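Local coordinates for protein peptidase M3B, oligoendopeptidase F (Enterococcus faecium, PDB 2QR4) that probably hydrolyses short peptides as a metallopeptidase of family M3, in the manner of oligoendopeptidase F enzymes, at residues N126-L131 with V228-S232; I219-N223 with M449-E454; A234-L239 with N499-F503. One frame throughout, in Å; residues are numbered along the deposited sequence.

Interaction 1: residues N126-L131 with V228-S232; sequences NRAHVL and VRNYS
His129 lays its imidazole over the phenol ring of Tyr231 in an offset stack, centroids 3.6 Å apart and planes only 2° from parallel, while the methyl of Ala128 lies over the imidazole's other face. The imidazole is also gripped at its edge: His129 ND1 donates to Arg229 O at 2.7 Å, close to the ring plane, and this bond together with the stack fixes the ring's rotation. Arg229 thus accepts through its backbone O, and it donates through NH2 to His129 O at 3.0 Å; the oxygen lies in the guanidinium plane and the nitrogen in the carbonyl plane. The stronger partner of NH2 is the carboxylate of Glu136, whose OE2 also accepts from Leu131 N. Ala128 O is satisfied by Asn230 ND2, which meets it almost head-on at 3.1 Å. Asn230, with positive phi, is the C-prime residue of the Schellman motif that ends helix 208-228. Leu131 CD1 meets Val228 CG2 at 4.4 Å. The contact is a surface junction of two loops, one leading from helix 117-124 into helix 133-141, the other from helix 208-228 into helix 234-240; Tyr231 leans on the latter helix, and Val228 packs on Leu138 of the second subunit.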
ATOM      1  N   ASN A 126      25.649  16.065  -4.808  1.00 43.20           N
ATOM      2  CA  ASN A 126      24.817  14.882  -4.680  1.00 38.27           C
ATOM      3  C   ASN A 126      25.015  14.000  -5.904  1.00 38.29           C
ATOM      4  O   ASN A 126      24.223  13.103  -6.192  1.00 43.95           O
ATOM      5  CB  ASN A 126      23.364  15.323  -4.585  1.00 47.95           C
ATOM      6  CG  ASN A 126      22.552  14.447  -3.689  1.00 57.11           C
ATOM      7  OD1 ASN A 126      21.362  14.242  -3.929  1.00 72.44           O
ATOM      8  ND2 ASN A 126      23.176  13.925  -2.638  1.00 60.19           N
ATOM      9  N   ARG A 127      26.093  14.292  -6.617  1.00 43.45           N
ATOM     10  CA  ARG A 127      26.493  13.590  -7.826  1.00 42.26           C
ATOM     11  C   ARG A 127      26.354  12.080  -7.699  1.00 41.18           C
ATOM     12  O   ARG A 127      25.883  11.409  -8.622  1.00 37.92           O
ATOM     13  CB  ARG A 127      27.952  13.949  -8.124  1.00 40.52           C
ATOM     14  CG  ARG A 127      28.416  13.675  -9.535  1.00 49.90           C
ATOM     15  CD  ARG A 127      29.800  14.270  -9.783  1.00 43.88           C
ATOM     16  NE  ARG A 127      29.784  15.654 -10.277  1.00 43.00           N
ATOM     17  CZ  ARG A 127      29.358  16.015 -11.487  1.00 33.63           C
ATOM     18  NH1 ARG A 127      28.859  15.115 -12.324  1.00 33.43           N
ATOM     19  NH2 ARG A 127      29.406  17.280 -11.863  1.00 27.21           N
ATOM     20  N   ALA A 128      26.764  11.548  -6.550  1.00 28.52           N
ATOM     21  CA  ALA A 128      26.776  10.102  -6.331  1.00 34.27           C
ATOM     22  C   ALA A 128      25.388   9.496  -6.132  1.00 33.93           C
ATOM     23  O   ALA A 128      25.233   8.288  -6.158  1.00 35.15           O
ATOM     24  CB  ALA A 128      27.667   9.755  -5.142  1.00 28.91           C
ATOM     25  N   HIS A 129      24.378  10.330  -5.931  1.00 30.50           N
ATOM     26  CA  HIS A 129      23.071   9.809  -5.586  1.00 31.37           C
ATOM     27  C   HIS A 129      22.029  10.195  -6.603  1.00 39.23           C
ATOM     28  O   HIS A 129      20.866   9.824  -6.466  1.00 37.16           O
ATOM     29  CB  HIS A 129      22.662  10.261  -4.186  1.00 24.23           C
ATOM     30  CG  HIS A 129      23.704   9.985  -3.154  1.00 22.23           C
ATOM     31  ND1 HIS A 129      23.962   8.715  -2.680  1.00 31.41           N
ATOM     32  CD2 HIS A 129      24.569  10.808  -2.515  1.00 19.59           C
ATOM     33  CE1 HIS A 129      24.942   8.768  -1.789  1.00 24.60           C
ATOM     34  NE2 HIS A 129      25.326  10.026  -1.668  1.00 23.16           N
ATOM     35  N   VAL A 130      22.447  10.930  -7.628  1.00 34.29           N
ATOM     36  CA  VAL A 130      21.575  11.189  -8.762  1.00 37.05           C
ATOM     37  C   VAL A 130      21.851  10.151  -9.840  1.00 40.36           C
ATOM     38  O   VAL A 130      22.997   9.780 -10.067  1.00 41.45           O
ATOM     39  CB  VAL A 130      21.775  12.598  -9.328  1.00 42.77           C
ATOM     40  CG1 VAL A 130      20.883  12.807 -10.538  1.00 33.52           C
ATOM     41  CG2 VAL A 130      21.487  13.635  -8.259  1.00 35.12           C
ATOM     42  N   LEU A 131      20.799   9.683 -10.499  1.00 42.34           N
ATOM     43  CA  LEU A 131      20.909   8.549 -11.409  1.00 34.19           C
ATOM     44  C   LEU A 131      20.836   9.039 -12.850  1.00 34.08           C
ATOM     45  O   LEU A 131      20.996  10.223 -13.109  1.00 34.81           O
ATOM     46  CB  LEU A 131      19.821   7.510 -11.099  1.00 36.61           C
ATOM     47  CG  LEU A 131      19.937   6.877  -9.701  1.00 43.67           C
ATOM     48  CD1 LEU A 131      18.789   5.946  -9.401  1.00 36.29           C
ATOM     49  CD2 LEU A 131      21.253   6.130  -9.529  1.00 35.62           C
ATOM     50  N   VAL A 228      19.219   1.984  -4.307  1.00 39.13           N
ATOM     51  CA  VAL A 228      19.474   2.269  -5.721  1.00 46.91           C
ATOM     52  C   VAL A 228      20.135   3.625  -5.943  1.00 43.69           C
ATOM     53  O   VAL A 228      20.695   3.863  -7.007  1.00 43.00           O
ATOM     54  CB  VAL A 228      18.217   2.087  -6.612  1.00 42.71           C
ATOM     55  CG1 VAL A 228      17.640   0.698  -6.387  1.00 46.34           C
ATOM     56  CG2 VAL A 228      17.170   3.171  -6.328  1.00 37.83           C
ATOM     57  N   ARG A 229      20.080   4.496  -4.932  1.00 42.04           N
ATOM     58  CA  ARG A 229      20.765   5.798  -4.985  1.00 40.53           C
ATOM     59  C   ARG A 229      22.151   5.785  -4.361  1.00 39.17           C
ATOM     60  O   ARG A 229      22.776   6.840  -4.216  1.00 41.28           O
ATOM     61  CB  ARG A 229      19.917   6.891  -4.331  1.00 38.07           C
ATOM     62  CG  ARG A 229      18.668   7.247  -5.130  1.00 40.64           C
ATOM     63  CD  ARG A 229      18.041   8.530  -4.617  1.00 44.07           C
ATOM     64  NE  ARG A 229      16.816   8.829  -5.342  1.00 43.26           N
ATOM     65  CZ  ARG A 229      16.783   9.414  -6.537  1.00 47.97           C
ATOM     66  NH1 ARG A 229      15.618   9.637  -7.124  1.00 48.81           N
ATOM     67  NH2 ARG A 229      17.908   9.771  -7.153  1.00 33.88           N
ATOM     68  N   ASN A 230      22.629   4.595  -3.983  1.00 43.75           N
ATOM     69  CA  ASN A 230      23.982   4.436  -3.423  1.00 45.80           C
ATOM     70  C   ASN A 230      24.205   5.122  -2.063  1.00 38.96           C
ATOM     71  O   ASN A 230      25.293   5.595  -1.755  1.00 35.64           O
ATOM     72  CB  ASN A 230      25.038   4.898  -4.438  1.00 40.39           C
ATOM     73  CG  ASN A 230      24.724   4.427  -5.847  1.00 48.31           C
ATOM     74  OD1 ASN A 230      24.803   3.231  -6.150  1.00 44.63           O
ATOM     75  ND2 ASN A 230      24.348   5.369  -6.718  1.00 38.00           N
ATOM     76  N   TYR A 231      23.161   5.192  -1.259  1.00 39.98           N
ATOM     77  CA  TYR A 231      23.336   5.579   0.116  1.00 39.32           C
ATOM     78  C   TYR A 231      23.676   4.323   0.905  1.00 39.25           C
ATOM     79  O   TYR A 231      23.331   3.212   0.496  1.00 49.74           O
ATOM     80  CB  TYR A 231      22.065   6.236   0.660  1.00 39.75           C
ATOM     81  CG  TYR A 231      21.790   7.619   0.097  1.00 38.85           C
ATOM     82  CD1 TYR A 231      22.533   8.731   0.508  1.00 41.89           C
ATOM     83  CD2 TYR A 231      20.788   7.819  -0.843  1.00 36.90           C
ATOM     84  CE1 TYR A 231      22.273  10.009  -0.009  1.00 35.44           C
ATOM     85  CE2 TYR A 231      20.520   9.088  -1.370  1.00 33.74           C
ATOM     86  CZ  TYR A 231      21.252  10.173  -0.941  1.00 37.79           C
ATOM     87  OH  TYR A 231      20.959  11.406  -1.460  1.00 43.22           O
ATOM     88  N   SER A 232      24.363   4.490   2.028  1.00 41.85           N
ATOM     89  CA  SER A 232      24.740   3.347   2.840  1.00 46.43           C
ATOM     90  C   SER A 232      23.561   2.864   3.705  1.00 46.82           C
ATOM     91  O   SER A 232      23.606   1.769   4.265  1.00 45.90           O
ATOM     92  CB  SER A 232      25.975   3.684   3.685  1.00 39.23           C
ATOM     93  OG  SER A 232      25.640   4.614   4.692  1.00 59.49           O
TER
HETATM   94  O   HOH W   1      22.039  13.338  -0.533  1.00 45.70           O

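Interaction 2: residues I219-N223 with M449-E454; sequences IKGHN and MHTEDE
Asp453 spends its two carboxylate oxygens on two residues of helix 208-228. Lys220 NZ forms a salt bridge with Asp453 OD1 at 2.7 Å, meeting the syn lone pair, and a bend at the far end of the lysine chain (chi4 -35°) turns the ammonium in toward it. Lys220 also faces the second subunit, packing on Ile145 there and making a long, weak ion pair with its Glu144.

The neutral hydrogen bonds belong to Asn223. Its ND2 gives one bond to the anti lone pair of Asp453 OD2 at 2.9 Å and another to His450 O at 3.0 Å, with both acceptors near the amide plane. Amide and carboxylate are almost coplanar. His450 O already takes the helical bond from Glu454 N, so two donors share that carbonyl.

The aromatic contacts centre on His450. Ile219 CG1 sits over one face of its ring in a CH-pi contact, 4.2 Å from the centroid, and the rings of His222 and His450 come rim to rim with planes 8° apart, neither covering the other.

The apolar contacts belong to the other branches of Ile219: CG2 slides past Asp453 CB, and CD1 meets Met449, present as selenomethionine, 3.4 Å from its SE.

The axes of the two segments approach to 9.6 Å with a crossing angle of -72°. This steep helix-on-helix crossing is in keeping with the largely helical fold of M3 peptidases and joins helix 208-228 to the end of helix 418-454.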
ATOM      1  N   ILE A 219       8.426   1.346   4.772  1.00 43.74           N
ATOM      2  CA  ILE A 219       9.821   1.130   5.155  1.00 41.74           C
ATOM      3  C   ILE A 219      10.641   0.476   4.032  1.00 48.35           C
ATOM      4  O   ILE A 219      11.738   0.937   3.706  1.00 49.06           O
ATOM      5  CB  ILE A 219       9.880   0.343   6.466  1.00 47.47           C
ATOM      6  CG1 ILE A 219       9.572   1.300   7.627  1.00 45.39           C
ATOM      7  CG2 ILE A 219      11.218  -0.312   6.646  1.00 36.52           C
ATOM      8  CD1 ILE A 219       9.141   0.585   8.838  1.00 65.86           C
ATOM      9  N   LYS A 220      10.078  -0.556   3.407  1.00 38.92           N
ATOM     10  CA  LYS A 220      10.670  -1.157   2.220  1.00 44.95           C
ATOM     11  C   LYS A 220      11.009  -0.145   1.121  1.00 43.16           C
ATOM     12  O   LYS A 220      12.067  -0.233   0.504  1.00 51.94           O
ATOM     13  CB  LYS A 220       9.756  -2.254   1.658  1.00 44.56           C
ATOM     14  CG  LYS A 220      10.155  -3.614   2.119  1.00 45.13           C
ATOM     15  CD  LYS A 220       9.151  -4.707   1.732  1.00 61.44           C
ATOM     16  CE  LYS A 220       9.368  -5.930   2.605  1.00 54.20           C
ATOM     17  NZ  LYS A 220      10.847  -6.087   2.894  1.00 48.59           N
ATOM     18  N   GLY A 221      10.116   0.808   0.876  1.00 42.94           N
ATOM     19  CA  GLY A 221      10.354   1.841  -0.155  1.00 30.86           C
ATOM     20  C   GLY A 221      11.538   2.738   0.156  1.00 44.42           C
ATOM     21  O   GLY A 221      12.319   3.066  -0.750  1.00 47.22           O
ATOM     22  N   HIS A 222      11.680   3.137   1.428  1.00 38.96           N
ATOM     23  CA  HIS A 222      12.853   3.906   1.862  1.00 44.21           C
ATOM     24  C   HIS A 222      14.155   3.139   1.636  1.00 44.92           C
ATOM     25  O   HIS A 222      15.147   3.696   1.171  1.00 47.44           O
ATOM     26  CB  HIS A 222      12.766   4.270   3.343  1.00 40.86           C
ATOM     27  CG  HIS A 222      11.683   5.244   3.663  1.00 50.93           C
ATOM     28  ND1 HIS A 222      11.211   5.431   4.945  1.00 47.56           N
ATOM     29  CD2 HIS A 222      10.967   6.075   2.868  1.00 44.22           C
ATOM     30  CE1 HIS A 222      10.256   6.342   4.926  1.00 47.78           C
ATOM     31  NE2 HIS A 222      10.091   6.750   3.679  1.00 51.91           N
ATOM     32  N   ASN A 223      14.143   1.859   1.979  1.00 39.61           N
ATOM     33  CA  ASN A 223      15.325   1.033   1.808  1.00 43.42           C
ATOM     34  C   ASN A 223      15.680   0.830   0.344  1.00 35.77           C
ATOM     35  O   ASN A 223      16.843   0.937  -0.047  1.00 47.32           O
ATOM     36  CB  ASN A 223      15.186  -0.299   2.572  1.00 33.89           C
ATOM     37  CG  ASN A 223      15.550  -0.139   4.052  1.00 51.32           C
ATOM     38  OD1 ASN A 223      16.319   0.759   4.401  1.00 44.29           O
ATOM     39  ND2 ASN A 223      15.002  -0.996   4.919  1.00 42.53           N
HETATM   40  N   MSE A 449      13.345  -0.429  12.763  1.00 40.04           N
HETATM   41  CA  MSE A 449      12.557  -1.008  11.676  1.00 43.70           C
HETATM   42  C   MSE A 449      13.288  -0.992  10.335  1.00 43.96           C
HETATM   43  O   MSE A 449      13.226  -1.968   9.595  1.00 39.30           O
HETATM   44  CB  MSE A 449      11.212  -0.287  11.521  1.00 36.63           C
HETATM   45  CG  MSE A 449      10.180  -0.682  12.555  1.00 31.75           C
HETATM   46 SE   MSE A 449       8.433   0.147  12.181  1.00 59.60          SE
HETATM   47  CE  MSE A 449       8.916   2.044  12.401  1.00 55.14           C
ATOM     48  N   HIS A 450      13.953   0.117  10.003  1.00 37.06           N
ATOM     49  CA  HIS A 450      14.682   0.192   8.739  1.00 37.75           C
ATOM     50  C   HIS A 450      15.870  -0.773   8.695  1.00 38.73           C
ATOM     51  O   HIS A 450      16.056  -1.490   7.709  1.00 38.43           O
ATOM     52  CB  HIS A 450      15.172   1.605   8.445  1.00 30.14           C
ATOM     53  CG  HIS A 450      14.080   2.585   8.161  1.00 42.64           C
ATOM     54  ND1 HIS A 450      13.713   2.934   6.881  1.00 43.56           N
ATOM     55  CD2 HIS A 450      13.296   3.315   8.989  1.00 37.09           C
ATOM     56  CE1 HIS A 450      12.735   3.819   6.930  1.00 36.87           C
ATOM     57  NE2 HIS A 450      12.466   4.069   8.198  1.00 42.81           N
ATOM     58  N   THR A 451      16.680  -0.775   9.749  1.00 31.80           N
ATOM     59  CA  THR A 451      17.866  -1.640   9.785  1.00 44.20           C
ATOM     60  C   THR A 451      17.504  -3.120   9.775  1.00 33.56           C
ATOM     61  O   THR A 451      18.170  -3.910   9.122  1.00 44.26           O
ATOM     62  CB  THR A 451      18.768  -1.329  10.986  1.00 39.07           C
ATOM     63  OG1 THR A 451      17.971  -1.340  12.182  1.00 45.30           O
ATOM     64  CG2 THR A 451      19.399   0.053  10.799  1.00 32.45           C
ATOM     65  N   GLU A 452      16.436  -3.476  10.486  1.00 36.68           N
ATOM     66  CA  GLU A 452      15.937  -4.848  10.509  1.00 38.16           C
ATOM     67  C   GLU A 452      15.459  -5.304   9.142  1.00 42.74           C
ATOM     68  O   GLU A 452      15.872  -6.352   8.650  1.00 46.39           O
ATOM     69  CB  GLU A 452      14.821  -4.984  11.537  1.00 34.62           C
ATOM     70  CG  GLU A 452      15.343  -4.981  12.976  1.00 47.11           C
ATOM     71  CD  GLU A 452      16.268  -6.170  13.277  1.00 54.17           C
ATOM     72  OE1 GLU A 452      15.752  -7.279  13.529  1.00 52.52           O
ATOM     73  OE2 GLU A 452      17.507  -5.998  13.273  1.00 46.03           O
ATOM     74  N   ASP A 453      14.604  -4.504   8.517  1.00 45.27           N
ATOM     75  CA  ASP A 453      14.128  -4.801   7.166  1.00 46.14           C
ATOM     76  C   ASP A 453      15.270  -4.891   6.148  1.00 44.07           C
ATOM     77  O   ASP A 453      15.258  -5.722   5.246  1.00 40.49           O
ATOM     78  CB  ASP A 453      13.110  -3.752   6.702  1.00 44.85           C
ATOM     79  CG  ASP A 453      12.728  -3.929   5.248  1.00 46.73           C
ATOM     80  OD1 ASP A 453      11.810  -4.720   4.960  1.00 41.82           O
ATOM     81  OD2 ASP A 453      13.354  -3.283   4.387  1.00 43.15           O
ATOM     82  N   GLU A 454      16.256  -4.022   6.283  1.00 44.66           N
ATOM     83  CA  GLU A 454      17.365  -4.042   5.353  1.00 46.56           C
ATOM     84  C   GLU A 454      18.150  -5.349   5.490  1.00 44.28           C
ATOM     85  O   GLU A 454      18.560  -5.923   4.490  1.00 39.17           O
ATOM     86  CB  GLU A 454      18.226  -2.781   5.506  1.00 45.39           C
ATOM     87  CG  GLU A 454      19.712  -3.006   5.683  1.00 74.52           C
ATOM     88  CD  GLU A 454      20.255  -2.247   6.904  1.00 85.00           C
ATOM     89  OE1 GLU A 454      20.587  -2.917   7.917  1.00 72.55           O
ATOM     90  OE2 GLU A 454      20.323  -0.986   6.859  1.00 76.52           O
TER

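Interaction 3: residues A234-L239 with N499-F503; sequences AREASL and NYYVF
Ser238 and Asn499 make the one direct hydrogen bond between residues 234-239 and 499-503. Ser238 OG donates to Asn499 O at 2.5 Å, approaching from above the carbonyl plane instead of along a lone pair. The hydroxyl lies anti to the serine's own nitrogen (chi1 -177°), which swings it out from the helix to the loop.

Two waters add indirect bonds. One donates to Ala234 O and to Asn499 OD1, joining the side-chain amide to the first turn of the helix. The other accepts from Arg235 N at 3.0 Å and lies 2.9 Å from Tyr500 OH, tying the phenol oxygen to the same turn.

The aromatic part centres on Tyr500. Its ring lies against the helix with Arg235 CA over one face, 3.8 Å from the centroid, a CH-pi contact made by backbone. Arg235 CB and CG continue across that ring, CB coming within 3.5 Å of Tyr500 CZ, before the chain bends at chi3 and carries the guanidinium off to salt bridges with Glu246 and Asp250. Tyr500 also meets the His450 ring, and its N donates to Glu446.

Apolar contact finishes the join. Leu239 CD1 touches Tyr500 at CB (3.9 Å) and the Phe503 ring at CE2 (3.8 Å), and Phe503 in turn packs against helix 246-258.

With most of its residues buried, the contact therefore joins loop to helix largely through the flat of a tyrosine, while one direct bond and two water bridges satisfy polar atoms within it and probably help to set where the loop lies along the helix.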
ATOM      1  N   ALA A 234      18.947   3.851   4.730  1.00 39.92           N
ATOM      2  CA  ALA A 234      17.774   4.702   4.594  1.00 43.33           C
ATOM      3  C   ALA A 234      17.954   5.991   5.386  1.00 41.94           C
ATOM      4  O   ALA A 234      17.572   7.076   4.932  1.00 45.97           O
ATOM      5  CB  ALA A 234      16.543   3.969   5.055  1.00 39.23           C
ATOM      6  N   ARG A 235      18.548   5.867   6.566  1.00 40.65           N
ATOM      7  CA  ARG A 235      18.762   7.023   7.430  1.00 43.93           C
ATOM      8  C   ARG A 235      19.716   8.025   6.790  1.00 41.75           C
ATOM      9  O   ARG A 235      19.405   9.214   6.704  1.00 55.06           O
ATOM     10  CB  ARG A 235      19.286   6.601   8.810  1.00 44.56           C
ATOM     11  CG  ARG A 235      19.379   7.776   9.793  1.00 48.07           C
ATOM     12  CD  ARG A 235      19.759   7.331  11.186  1.00 44.92           C
ATOM     13  NE  ARG A 235      21.113   6.780  11.241  1.00 46.30           N
ATOM     14  CZ  ARG A 235      21.700   6.401  12.370  1.00 49.54           C
ATOM     15  NH1 ARG A 235      21.045   6.530  13.518  1.00 50.02           N
ATOM     16  NH2 ARG A 235      22.936   5.913  12.360  1.00 40.35           N
ATOM     17  N   GLU A 236      20.876   7.552   6.348  1.00 46.12           N
ATOM     18  CA  GLU A 236      21.822   8.437   5.682  1.00 48.46           C
ATOM     19  C   GLU A 236      21.094   9.139   4.558  1.00 41.81           C
ATOM     20  O   GLU A 236      21.252  10.337   4.361  1.00 42.76           O
ATOM     21  CB  GLU A 236      23.032   7.682   5.124  1.00 47.72           C
ATOM     22  CG  GLU A 236      24.115   8.596   4.545  1.00 51.71           C
ATOM     23  CD  GLU A 236      25.233   7.831   3.851  1.00 62.66           C
ATOM     24  OE1 GLU A 236      26.401   7.989   4.266  1.00 67.42           O
ATOM     25  OE2 GLU A 236      24.950   7.072   2.897  1.00 62.64           O
ATOM     26  N   ALA A 237      20.261   8.397   3.841  1.00 37.31           N
ATOM     27  CA  ALA A 237      19.515   8.999   2.732  1.00 47.17           C
ATOM     28  C   ALA A 237      18.595  10.144   3.179  1.00 37.13           C
ATOM     29  O   ALA A 237      18.603  11.212   2.590  1.00 48.31           O
ATOM     30  CB  ALA A 237      18.737   7.942   1.966  1.00 36.11           C
ATOM     31  N   SER A 238      17.808   9.934   4.223  1.00 42.90           N
ATOM     32  CA  SER A 238      16.898  10.994   4.657  1.00 39.43           C
ATOM     33  C   SER A 238      17.639  12.188   5.248  1.00 44.78           C
ATOM     34  O   SER A 238      17.334  13.325   4.926  1.00 41.89           O
ATOM     35  CB  SER A 238      15.902  10.474   5.682  1.00 45.13           C
ATOM     36  OG  SER A 238      14.990  11.497   6.030  1.00 46.48           O
ATOM     37  N   LEU A 239      18.612  11.928   6.111  1.00 44.16           N
ATOM     38  CA  LEU A 239      19.340  13.002   6.780  1.00 46.43           C
ATOM     39  C   LEU A 239      20.264  13.773   5.838  1.00 49.93           C
ATOM     40  O   LEU A 239      20.493  14.968   6.024  1.00 48.27           O
ATOM     41  CB  LEU A 239      20.139  12.452   7.971  1.00 39.52           C
ATOM     42  CG  LEU A 239      19.434  12.342   9.327  1.00 41.47           C
ATOM     43  CD1 LEU A 239      18.122  11.562   9.265  1.00 37.18           C
ATOM     44  CD2 LEU A 239      20.376  11.715  10.340  1.00 46.02           C
ATOM     45  N   ASN A 499       9.737  10.237   7.182  1.00 40.61           N
ATOM     46  CA  ASN A 499      11.024   9.693   6.767  1.00 37.33           C
ATOM     47  C   ASN A 499      12.135  10.173   7.707  1.00 34.98           C
ATOM     48  O   ASN A 499      12.882  11.098   7.395  1.00 30.00           O
ATOM     49  CB  ASN A 499      11.313  10.113   5.312  1.00 32.85           C
ATOM     50  CG  ASN A 499      12.455   9.331   4.684  1.00 41.92           C
ATOM     51  OD1 ASN A 499      12.921   8.331   5.236  1.00 44.55           O
ATOM     52  ND2 ASN A 499      12.915   9.786   3.523  1.00 40.59           N
ATOM     53  N   TYR A 500      12.234   9.554   8.867  1.00 33.85           N
ATOM     54  CA  TYR A 500      13.203   9.996   9.849  1.00 39.11           C
ATOM     55  C   TYR A 500      12.969  11.453  10.237  1.00 43.32           C
ATOM     56  O   TYR A 500      13.856  12.299  10.148  1.00 41.34           O
ATOM     57  CB  TYR A 500      14.607   9.801   9.305  1.00 29.45           C
ATOM     58  CG  TYR A 500      15.071   8.374   9.395  1.00 37.58           C
ATOM     59  CD1 TYR A 500      15.545   7.854  10.593  1.00 36.41           C
ATOM     60  CD2 TYR A 500      15.046   7.545   8.289  1.00 32.60           C
ATOM     61  CE1 TYR A 500      15.974   6.554  10.680  1.00 32.83           C
ATOM     62  CE2 TYR A 500      15.485   6.240   8.369  1.00 41.26           C
ATOM     63  CZ  TYR A 500      15.949   5.750   9.568  1.00 38.78           C
ATOM     64  OH  TYR A 500      16.402   4.450   9.656  1.00 38.23           O
ATOM     65  N   TYR A 501      11.761  11.720  10.699  1.00 42.81           N
ATOM     66  CA  TYR A 501      11.341  13.057  11.045  1.00 38.01           C
ATOM     67  C   TYR A 501      11.358  13.303  12.554  1.00 44.38           C
ATOM     68  O   TYR A 501      11.860  14.339  13.000  1.00 46.64           O
ATOM     69  CB  TYR A 501       9.944  13.269  10.499  1.00 44.11           C
ATOM     70  CG  TYR A 501       9.338  14.624  10.699  1.00 45.38           C
ATOM     71  CD1 TYR A 501       9.552  15.630   9.779  1.00 52.24           C
ATOM     72  CD2 TYR A 501       8.489  14.874  11.767  1.00 48.26           C
ATOM     73  CE1 TYR A 501       8.967  16.867   9.923  1.00 64.70           C
ATOM     74  CE2 TYR A 501       7.892  16.103  11.929  1.00 57.38           C
ATOM     75  CZ  TYR A 501       8.135  17.103  10.999  1.00 64.65           C
ATOM     76  OH  TYR A 501       7.552  18.345  11.133  1.00 59.48           O
ATOM     77  N   VAL A 502      10.841  12.352  13.336  1.00 35.86           N
ATOM     78  CA  VAL A 502      10.624  12.590  14.780  1.00 45.64           C
ATOM     79  C   VAL A 502      11.841  12.947  15.636  1.00 37.49           C
ATOM     80  O   VAL A 502      11.685  13.661  16.618  1.00 45.05           O
ATOM     81  CB  VAL A 502       9.909  11.416  15.488  1.00 44.04           C
ATOM     82  CG1 VAL A 502       8.467  11.363  15.098  1.00 48.29           C
ATOM     83  CG2 VAL A 502      10.621  10.110  15.204  1.00 46.51           C
ATOM     84  N   PHE A 503      13.032  12.455  15.297  1.00 39.33           N
ATOM     85  CA  PHE A 503      14.195  12.717  16.151  1.00 41.94           C
ATOM     86  C   PHE A 503      14.454  14.199  16.267  1.00 44.79           C
ATOM     87  O   PHE A 503      15.074  14.656  17.227  1.00 44.41           O
ATOM     88  CB  PHE A 503      15.458  12.017  15.651  1.00 43.34           C
ATOM     89  CG  PHE A 503      16.171  12.735  14.535  1.00 37.80           C
ATOM     90  CD1 PHE A 503      17.367  13.407  14.777  1.00 42.70           C
ATOM     91  CD2 PHE A 503      15.677  12.697  13.226  1.00 39.02           C
ATOM     92  CE1 PHE A 503      18.049  14.061  13.731  1.00 43.17           C
ATOM     93  CE2 PHE A 503      16.341  13.337  12.178  1.00 31.45           C
ATOM     94  CZ  PHE A 503      17.525  14.030  12.424  1.00 43.06           C
TER
HETATM   95  O   HOH W   2      15.030   7.146   3.798  1.00 38.57           O
HETATM   96  O   HOH W   3      18.451   3.201   7.955  1.00 34.82           O

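The three contacts run inward from surface to interior. Interaction 1 lies about 25 Å from the chain's centre to its own and has no buried residue; interaction 2 is partly buried, and interaction 3, about 11 Å from that centre, mostly buried. Helix 208-228 serves interaction 2 with its body and interaction 1 with its C-terminal end; the next helix, 234-240, carries interaction 3. Tyr231 packs on Ala237, joining 1 to 3, while His450 touches Ala234 and Tyr500, joining 2 to 3. Chemistry follows place: backbone carbonyls and a ring stack at the outer loops, a salt bridge and amide bonds at the helix crossing, a ring face, a hydroxyl bond and water inside. The second subunit reaches only 1 and 2.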